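Local structure of threonine--tRNA ligase catalytic subunit (Aeropyrum pernix, 3A32) at residues A[150-153]-A[154-157]; A[227-230]-A[231-235]; A[237-240]-A[241-245]; A[317-320]-A[321-325]. The protein probably catalyses the attachment of threonine to tRNA(Thr), first activating the amino acid with ATP and then transferring it to the tRNA, as a zinc-binding class II synthetase. One frame throughout, in Å; residues are numbered along the deposited sequence.

Contact 1: A[150-153]-A[154-157]; sequences SIYG and LLRV
L155 turns back beside Y152 across a tight reversal of the chain, and its side chain can be followed outward along the tyrosine. L155 CB lies 3.7 Å from Y152 O. With CG anti to the carbonyl carbon (chi1 -55°), the branch runs alongside the ring, and L155 CG is 4.1 Å from Y152 CD2. At the tip L155 CD1 comes to 4.0 Å from Y152 CD2, meeting the ring at its edge and in its plane. The backbone beside this pair forms a classic beta bulge: L155 and R156 both face Y152. Y152 O accepts L155 N at 2.9 Å and R156 N at 3.2 Å, so one carbonyl is gripped by two donors, the second much the straighter at 167°. Y152 N returns a bond of 3.1 Å to R156 O, which it meets in the carbonyl plane on a lone pair. G153 makes the turn with positive phi. R156, bent at chi2 and chi3, ends in a salt bridge with E146. This turn lies within the loop that joins the two strands of class II motif 2, 134-143 and 159-170; it rests on P42, on helix 9-15 through Y152 and L155, and on helix 317-327 through L155.

Contact 2: A[227-230]-A[231-235]; sequences GAEE and ALREA
This is a contact between successive turns of one helix, 222-243, the crossover helix between strands 202-207 and 246-250, with a polar flank and an apolar one. The backbone is regular: A231 N bonds to G227 O, L232 N to A228 O (3.1 Å), R233 N to E229 O and E234 N to E230 O (3.2 Å, nearly straight at 175°). On the polar flank E229 and R233 stand one turn apart. R233 runs extended from CG to NE, which carries its guanidinium back over E229, so that E229 CB lies over one face, 4.0 Å from R233 NH1. The charges do not meet directly: E229 OE1 is 4.2 Å from R233 NH2. A water joins them instead, giving a hydrogen bond to E229 OE1 at 2.7 Å and accepting one from R233 NH1 at 3.1 Å, in the plane of the guanidinium. Both groups also have direct partners outside the segments: E229 has a salt bridge to K211 and a hydrogen bond to S209, and R233 a salt bridge to E249. The next pair, E230 and E234, lies side by side with OE2 atoms 4.0 Å apart; at this exposed position the like charges would probably repel only mildly. Facing inward, A228 and L232 lie on P259 and on F283 of strand 273-284, while A231, L232 and A235 meet helix 174-191. A helix with charged residues along one flank and small or aliphatic ones against the sheet and helix 174-191 is the usual amphipathic connection of a beta-alpha-beta unit, here in the class II catalytic core.

Contact 3: A[237-240]-A[241-245]; sequences SRIN and EKYGI
N240 and I245 meet where helix 222-243 runs out. The asparagine amide gives ND2 to I245 O at 3.0 Å, with an N-H...O angle of 157°. The acceptor lies in the plane of the amide, but the donor stands well above the carbonyl plane of I245, so no lone pair is addressed. N240 CG is anti to its own nitrogen (chi1 166°), which swings the amide toward the departing chain. Next to it I239 CG2 packs against I245 CB at 4.1 Å, the two side chains crossing at a slant. These contacts depend on how the helix ends. Y243 N bonds to I239 O (2.9 Å), and G244 N follows with a bond to N240 O (2.7 Å); G244 then leaves the helix with positive phi, a typical glycine C-terminus, and turns I245 back along the last turn. The Y243 ring is covered on one face by K242 CG, 3.8 Å above its plane and over its centre. Y243 OH and K242 NZ share E183 of helix 174-191, through a hydrogen bond and a salt bridge. That helix also meets I239 and I245 through F182, so the end of helix 222-243 is seated on helix 174-191 just before strand 246-250 begins.

Contact 4: A[317-320]-A[321-325]; sequences IERF and LGVYL
F320 and Y324, R319 and V323 pair across one turn at the start of helix 317-327. The four backbone bonds between 317-320 and 321-325 are all made: L321 N to I317 O (2.8 Å), G322 N to E318 O (2.8 Å), V323 N to R319 O (3.0 Å) and Y324 N to F320 O (2.9 Å). Ahead of them R319 N is hydrogen-bonded to S316 OG, which occupies a donor of the first turn. The buried carboxylate of E318 has both oxygens engaged: OE2 in a salt bridge with R52, OE1 with the backbone N of T161. Y324 OH is likewise held twice, by the carbonyl of R331 and by R328. The side chains between them meet by van der Waals packing. F320 CE2 lies 4.3 Å from Y324 CB, and the phenylalanine ring goes on to meet F193 and W276. R319 and V323 point the same way side by side, V323 CG2 lying over one face of the guanidinium, 4.2 Å from R319 NH1. L321 CB sits 3.2 Å from I317 O. With both carboxylate oxygens of E318 and the hydroxyl of Y324 partnered, the buried charge is probably stabilised as an ion pair with R52, and the glutamate links the helix of motif 3 to strand 159-170 through T161 and to helix 48-65 through R52.

All four contacts belong to the class II catalytic core. Contacts 1 and 4 touch: centres about 11 Å apart, with L155 CD2 3.5 Å from R319 O and 3.9 Å from V323 CG2, and L154 CB 3.5 Å from E318 O, so the motif 2 loop rests on the motif 3 helix. Contacts 2 and 3 follow each other along helix 222-243, centres about 14 Å apart. The two pairs stay separate; the closest, contacts 3 and 4, are about 14 Å apart at their nearest atoms. Zinc, bound by C112, H166 and H310, lies about 14 Å from the I317 side chain of contact 4; that of L232 in contact 2 is about 11 Å from that of H310.

Contact 1: A[150-153]-A[154-157]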
# COMPACT_ATOMS: atom_id res chain seq x y z
N SER A 150 0.24 -9.72 -27.84
CA SER A 150 -0.72 -10.19 -26.84
C SER A 150 -1.21 -9.11 -25.86
O SER A 150 -2.27 -9.27 -25.22
CB SER A 150 -0.10 -11.32 -26.05
OG SER A 150 0.08 -12.41 -26.92
N ILE A 151 -0.44 -8.04 -25.75
CA ILE A 151 -0.76 -6.92 -24.89
C ILE A 151 -2.00 -6.14 -25.34
O ILE A 151 -2.14 -5.78 -26.52
CB ILE A 151 0.46 -5.96 -24.80
CG1 ILE A 151 1.52 -6.61 -23.93
CG2 ILE A 151 0.07 -4.60 -24.20
CD1 ILE A 151 2.88 -6.29 -24.49
N TYR A 152 -2.90 -5.92 -24.38
CA TYR A 152 -4.12 -5.14 -24.62
C TYR A 152 -4.50 -4.32 -23.39
O TYR A 152 -4.84 -4.86 -22.35
CB TYR A 152 -5.30 -6.01 -25.12
CG TYR A 152 -6.48 -5.13 -25.44
CD1 TYR A 152 -6.44 -4.23 -26.51
CD2 TYR A 152 -7.59 -5.12 -24.63
CE1 TYR A 152 -7.48 -3.35 -26.78
CE2 TYR A 152 -8.68 -4.26 -24.90
CZ TYR A 152 -8.60 -3.38 -25.97
OH TYR A 152 -9.66 -2.54 -26.22
N GLY A 153 -4.42 -3.01 -23.52
CA GLY A 153 -4.84 -2.12 -22.46
C GLY A 153 -4.39 -2.53 -21.06
O GLY A 153 -3.20 -2.69 -20.81
N LEU A 154 -5.35 -2.66 -20.14
CA LEU A 154 -5.12 -3.07 -18.77
C LEU A 154 -5.42 -4.56 -18.61
O LEU A 154 -5.16 -5.15 -17.55
CB LEU A 154 -5.98 -2.24 -17.77
CG LEU A 154 -5.66 -0.75 -17.60
CD1 LEU A 154 -6.73 -0.06 -16.73
CD2 LEU A 154 -4.26 -0.52 -17.01
N LEU A 155 -5.90 -5.18 -19.69
CA LEU A 155 -6.43 -6.57 -19.61
C LEU A 155 -5.35 -7.61 -19.63
O LEU A 155 -5.44 -8.59 -18.90
CB LEU A 155 -7.48 -6.83 -20.70
CG LEU A 155 -8.64 -5.81 -20.69
CD1 LEU A 155 -9.78 -6.31 -21.56
CD2 LEU A 155 -9.18 -5.52 -19.31
N ARG A 156 -4.34 -7.39 -20.48
CA ARG A 156 -3.21 -8.31 -20.64
C ARG A 156 -1.92 -7.46 -20.69
O ARG A 156 -1.68 -6.71 -21.65
CB ARG A 156 -3.45 -9.13 -21.91
CG ARG A 156 -2.29 -9.95 -22.43
CD ARG A 156 -2.01 -11.22 -21.68
NE ARG A 156 -3.16 -12.12 -21.67
CZ ARG A 156 -3.26 -13.20 -20.89
NH1 ARG A 156 -2.28 -13.55 -20.08
NH2 ARG A 156 -4.37 -13.92 -20.90
N VAL A 157 -1.13 -7.53 -19.63
CA VAL A 157 -0.02 -6.66 -19.41
C VAL A 157 1.17 -7.47 -18.84
O VAL A 157 0.99 -8.64 -18.41
CB VAL A 157 -0.41 -5.47 -18.46
CG1 VAL A 157 -1.41 -4.47 -19.11
CG2 VAL A 157 -1.04 -5.97 -17.14

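Contact 2: A[227-230]-A[231-235]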
# COMPACT_ATOMS: atom_id res chain seq x y z
N GLY A 227 -11.68 -35.62 -2.62
CA GLY A 227 -11.92 -34.73 -1.48
C GLY A 227 -12.05 -33.27 -1.92
O GLY A 227 -12.94 -32.58 -1.47
N ALA A 228 -11.19 -32.83 -2.84
CA ALA A 228 -11.23 -31.47 -3.43
C ALA A 228 -12.45 -31.21 -4.29
O ALA A 228 -13.15 -30.27 -4.05
CB ALA A 228 -9.91 -31.14 -4.18
N GLU A 229 -12.74 -32.07 -5.25
CA GLU A 229 -13.95 -31.89 -6.11
C GLU A 229 -15.25 -31.92 -5.32
O GLU A 229 -16.22 -31.17 -5.60
CB GLU A 229 -14.00 -32.94 -7.22
CG GLU A 229 -12.80 -32.86 -8.16
CD GLU A 229 -12.76 -33.96 -9.21
OE1 GLU A 229 -13.53 -34.93 -9.05
OE2 GLU A 229 -11.94 -33.88 -10.17
N GLU A 230 -15.26 -32.79 -4.33
CA GLU A 230 -16.38 -32.86 -3.44
C GLU A 230 -16.45 -31.65 -2.48
O GLU A 230 -17.53 -31.19 -2.17
CB GLU A 230 -16.42 -34.22 -2.76
CG GLU A 230 -16.13 -34.23 -1.36
CD GLU A 230 -17.37 -34.56 -0.59
OE1 GLU A 230 -17.26 -35.40 0.35
OE2 GLU A 230 -18.45 -34.00 -0.96
N ALA A 231 -15.31 -31.08 -2.08
CA ALA A 231 -15.42 -29.79 -1.33
C ALA A 231 -16.10 -28.67 -2.16
O ALA A 231 -16.97 -27.93 -1.66
CB ALA A 231 -14.06 -29.34 -0.77
N LEU A 232 -15.74 -28.60 -3.45
CA LEU A 232 -16.29 -27.60 -4.39
C LEU A 232 -17.75 -27.81 -4.71
O LEU A 232 -18.47 -26.85 -4.98
CB LEU A 232 -15.48 -27.59 -5.69
CG LEU A 232 -14.02 -27.15 -5.59
CD1 LEU A 232 -13.25 -27.44 -6.90
CD2 LEU A 232 -13.91 -25.64 -5.20
N ARG A 233 -18.18 -29.08 -4.73
CA ARG A 233 -19.56 -29.40 -5.02
C ARG A 233 -20.47 -29.03 -3.87
O ARG A 233 -21.51 -28.40 -4.09
CB ARG A 233 -19.73 -30.89 -5.39
CG ARG A 233 -19.24 -31.22 -6.76
CD ARG A 233 -19.50 -32.66 -7.10
NE ARG A 233 -18.94 -32.97 -8.40
CZ ARG A 233 -18.03 -33.90 -8.61
NH1 ARG A 233 -17.58 -34.65 -7.59
NH2 ARG A 233 -17.58 -34.13 -9.83
N GLU A 234 -20.09 -29.38 -2.65
CA GLU A 234 -20.86 -29.00 -1.46
C GLU A 234 -20.94 -27.50 -1.27
O GLU A 234 -22.00 -26.98 -1.01
CB GLU A 234 -20.29 -29.64 -0.20
CG GLU A 234 -20.44 -31.13 -0.16
CD GLU A 234 -21.93 -31.61 0.05
OE1 GLU A 234 -22.88 -30.76 0.14
OE2 GLU A 234 -22.11 -32.86 0.11
N ALA A 235 -19.80 -26.83 -1.41
CA ALA A 235 -19.75 -25.37 -1.29
C ALA A 235 -20.66 -24.70 -2.32
O ALA A 235 -21.48 -23.85 -1.96
CB ALA A 235 -18.29 -24.83 -1.36
O HOH W 1 -15.16 -36.58 -7.59

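Contact 3: A[237-240]-A[241-245]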
# COMPACT_ATOMS: atom_id res chain seq x y z
N SER A 237 -23.09 -26.10 -3.82
CA SER A 237 -24.47 -26.46 -3.53
C SER A 237 -25.04 -25.54 -2.46
O SER A 237 -26.20 -25.15 -2.55
CB SER A 237 -24.58 -27.95 -3.17
OG SER A 237 -25.84 -28.23 -2.57
N ARG A 238 -24.23 -25.15 -1.48
CA ARG A 238 -24.64 -24.11 -0.53
C ARG A 238 -24.83 -22.74 -1.16
O ARG A 238 -25.77 -22.01 -0.81
CB ARG A 238 -23.69 -24.00 0.65
CG ARG A 238 -23.77 -25.22 1.52
CD ARG A 238 -22.63 -25.28 2.52
NE ARG A 238 -22.50 -26.67 2.95
CZ ARG A 238 -21.75 -27.07 3.97
NH1 ARG A 238 -21.01 -26.18 4.68
NH2 ARG A 238 -21.72 -28.38 4.27
N ILE A 239 -23.98 -22.41 -2.13
CA ILE A 239 -24.12 -21.14 -2.82
C ILE A 239 -25.45 -21.13 -3.58
O ILE A 239 -26.20 -20.16 -3.49
CB ILE A 239 -22.93 -20.90 -3.79
CG1 ILE A 239 -21.63 -20.71 -3.01
CG2 ILE A 239 -23.24 -19.73 -4.72
CD1 ILE A 239 -20.40 -20.82 -3.88
N ASN A 240 -25.73 -22.22 -4.31
CA ASN A 240 -26.95 -22.29 -5.10
C ASN A 240 -28.20 -22.32 -4.20
O ASN A 240 -29.17 -21.64 -4.46
CB ASN A 240 -26.94 -23.48 -6.06
CG ASN A 240 -28.32 -23.78 -6.65
OD1 ASN A 240 -29.12 -24.51 -6.05
ND2 ASN A 240 -28.58 -23.23 -7.82
N GLU A 241 -28.12 -23.06 -3.09
CA GLU A 241 -29.23 -23.11 -2.17
C GLU A 241 -29.50 -21.73 -1.66
O GLU A 241 -30.64 -21.36 -1.58
CB GLU A 241 -29.01 -24.09 -1.01
CG GLU A 241 -30.36 -24.46 -0.32
CD GLU A 241 -30.20 -24.97 1.11
OE1 GLU A 241 -29.41 -25.94 1.32
OE2 GLU A 241 -30.87 -24.41 2.02
N LYS A 242 -28.45 -20.97 -1.32
CA LYS A 242 -28.65 -19.66 -0.64
C LYS A 242 -29.06 -18.53 -1.59
O LYS A 242 -29.90 -17.68 -1.23
CB LYS A 242 -27.42 -19.26 0.18
CG LYS A 242 -27.67 -17.99 1.04
CD LYS A 242 -26.47 -17.56 1.89
CE LYS A 242 -26.77 -16.28 2.68
NZ LYS A 242 -25.74 -15.89 3.77
N TYR A 243 -28.49 -18.52 -2.80
CA TYR A 243 -28.70 -17.42 -3.73
C TYR A 243 -29.35 -17.79 -5.06
O TYR A 243 -29.65 -16.90 -5.91
CB TYR A 243 -27.36 -16.74 -4.00
CG TYR A 243 -26.68 -16.23 -2.76
CD1 TYR A 243 -27.19 -15.11 -2.08
CD2 TYR A 243 -25.55 -16.85 -2.27
CE1 TYR A 243 -26.56 -14.63 -0.94
CE2 TYR A 243 -24.93 -16.38 -1.14
CZ TYR A 243 -25.43 -15.27 -0.49
OH TYR A 243 -24.80 -14.80 0.62
N GLY A 244 -29.53 -19.09 -5.28
CA GLY A 244 -30.19 -19.57 -6.50
C GLY A 244 -29.26 -19.35 -7.67
O GLY A 244 -29.70 -19.35 -8.81
N ILE A 245 -27.96 -19.14 -7.35
CA ILE A 245 -26.92 -18.85 -8.31
C ILE A 245 -26.58 -20.15 -9.03
O ILE A 245 -26.37 -21.23 -8.41
CB ILE A 245 -25.62 -18.22 -7.64
CG1 ILE A 245 -25.87 -16.76 -7.23
CG2 ILE A 245 -24.39 -18.34 -8.55
CD1 ILE A 245 -24.67 -16.14 -6.45

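Contact 4: A[317-320]-A[321-325]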
# COMPACT_ATOMS: atom_id res chain seq x y z
N ILE A 317 -6.14 -7.01 -10.75
CA ILE A 317 -6.78 -5.74 -10.38
C ILE A 317 -6.84 -4.78 -11.57
O ILE A 317 -7.88 -4.18 -11.80
CB ILE A 317 -6.05 -5.08 -9.18
CG1 ILE A 317 -6.41 -5.88 -7.91
CG2 ILE A 317 -6.48 -3.56 -9.02
CD1 ILE A 317 -5.30 -5.98 -6.94
N GLU A 318 -5.74 -4.66 -12.31
CA GLU A 318 -5.76 -3.89 -13.57
C GLU A 318 -6.85 -4.42 -14.51
O GLU A 318 -7.65 -3.63 -15.06
CB GLU A 318 -4.36 -3.96 -14.24
CG GLU A 318 -3.25 -3.17 -13.54
CD GLU A 318 -2.71 -3.86 -12.30
OE1 GLU A 318 -3.11 -5.00 -11.98
OE2 GLU A 318 -1.89 -3.25 -11.60
N ARG A 319 -6.90 -5.74 -14.71
CA ARG A 319 -7.87 -6.33 -15.64
C ARG A 319 -9.27 -6.04 -15.14
O ARG A 319 -10.07 -5.45 -15.88
CB ARG A 319 -7.70 -7.82 -15.78
CG ARG A 319 -8.62 -8.43 -16.80
CD ARG A 319 -8.53 -9.96 -16.88
NE ARG A 319 -9.10 -10.36 -18.18
CZ ARG A 319 -10.40 -10.56 -18.45
NH1 ARG A 319 -11.36 -10.52 -17.49
NH2 ARG A 319 -10.75 -10.85 -19.71
N PHE A 320 -9.55 -6.40 -13.88
CA PHE A 320 -10.82 -6.08 -13.20
C PHE A 320 -11.21 -4.64 -13.41
O PHE A 320 -12.33 -4.37 -13.71
CB PHE A 320 -10.77 -6.31 -11.67
CG PHE A 320 -12.13 -6.24 -11.05
CD1 PHE A 320 -12.91 -7.39 -10.92
CD2 PHE A 320 -12.67 -5.01 -10.67
CE1 PHE A 320 -14.22 -7.31 -10.40
CE2 PHE A 320 -13.97 -4.93 -10.14
CZ PHE A 320 -14.74 -6.08 -10.01
N LEU A 321 -10.28 -3.72 -13.16
CA LEU A 321 -10.51 -2.28 -13.30
C LEU A 321 -10.82 -1.92 -14.76
O LEU A 321 -11.71 -1.12 -15.00
CB LEU A 321 -9.33 -1.48 -12.74
CG LEU A 321 -9.52 0.03 -12.88
CD1 LEU A 321 -10.70 0.52 -12.01
CD2 LEU A 321 -8.23 0.82 -12.54
N GLY A 322 -10.12 -2.52 -15.71
CA GLY A 322 -10.38 -2.31 -17.13
C GLY A 322 -11.82 -2.64 -17.51
O GLY A 322 -12.51 -1.84 -18.16
N VAL A 323 -12.26 -3.83 -17.12
CA VAL A 323 -13.57 -4.31 -17.48
C VAL A 323 -14.61 -3.51 -16.73
O VAL A 323 -15.63 -3.16 -17.35
CB VAL A 323 -13.76 -5.78 -17.18
CG1 VAL A 323 -15.22 -6.23 -17.62
CG2 VAL A 323 -12.69 -6.60 -17.92
N TYR A 324 -14.34 -3.20 -15.44
CA TYR A 324 -15.21 -2.30 -14.67
C TYR A 324 -15.42 -0.95 -15.41
O TYR A 324 -16.53 -0.47 -15.53
CB TYR A 324 -14.68 -2.05 -13.23
CG TYR A 324 -15.63 -1.15 -12.48
CD1 TYR A 324 -16.67 -1.69 -11.66
CD2 TYR A 324 -15.55 0.23 -12.63
CE1 TYR A 324 -17.58 -0.85 -11.01
CE2 TYR A 324 -16.45 1.08 -11.99
CZ TYR A 324 -17.46 0.54 -11.18
OH TYR A 324 -18.35 1.41 -10.60
N LEU A 325 -14.35 -0.33 -15.87
CA LEU A 325 -14.49 0.98 -16.52
C LEU A 325 -15.41 0.89 -17.75
O LEU A 325 -16.14 1.81 -18.02
CB LEU A 325 -13.11 1.59 -16.88
CG LEU A 325 -12.26 2.04 -15.70
CD1 LEU A 325 -10.78 2.27 -16.16
CD2 LEU A 325 -12.87 3.32 -15.04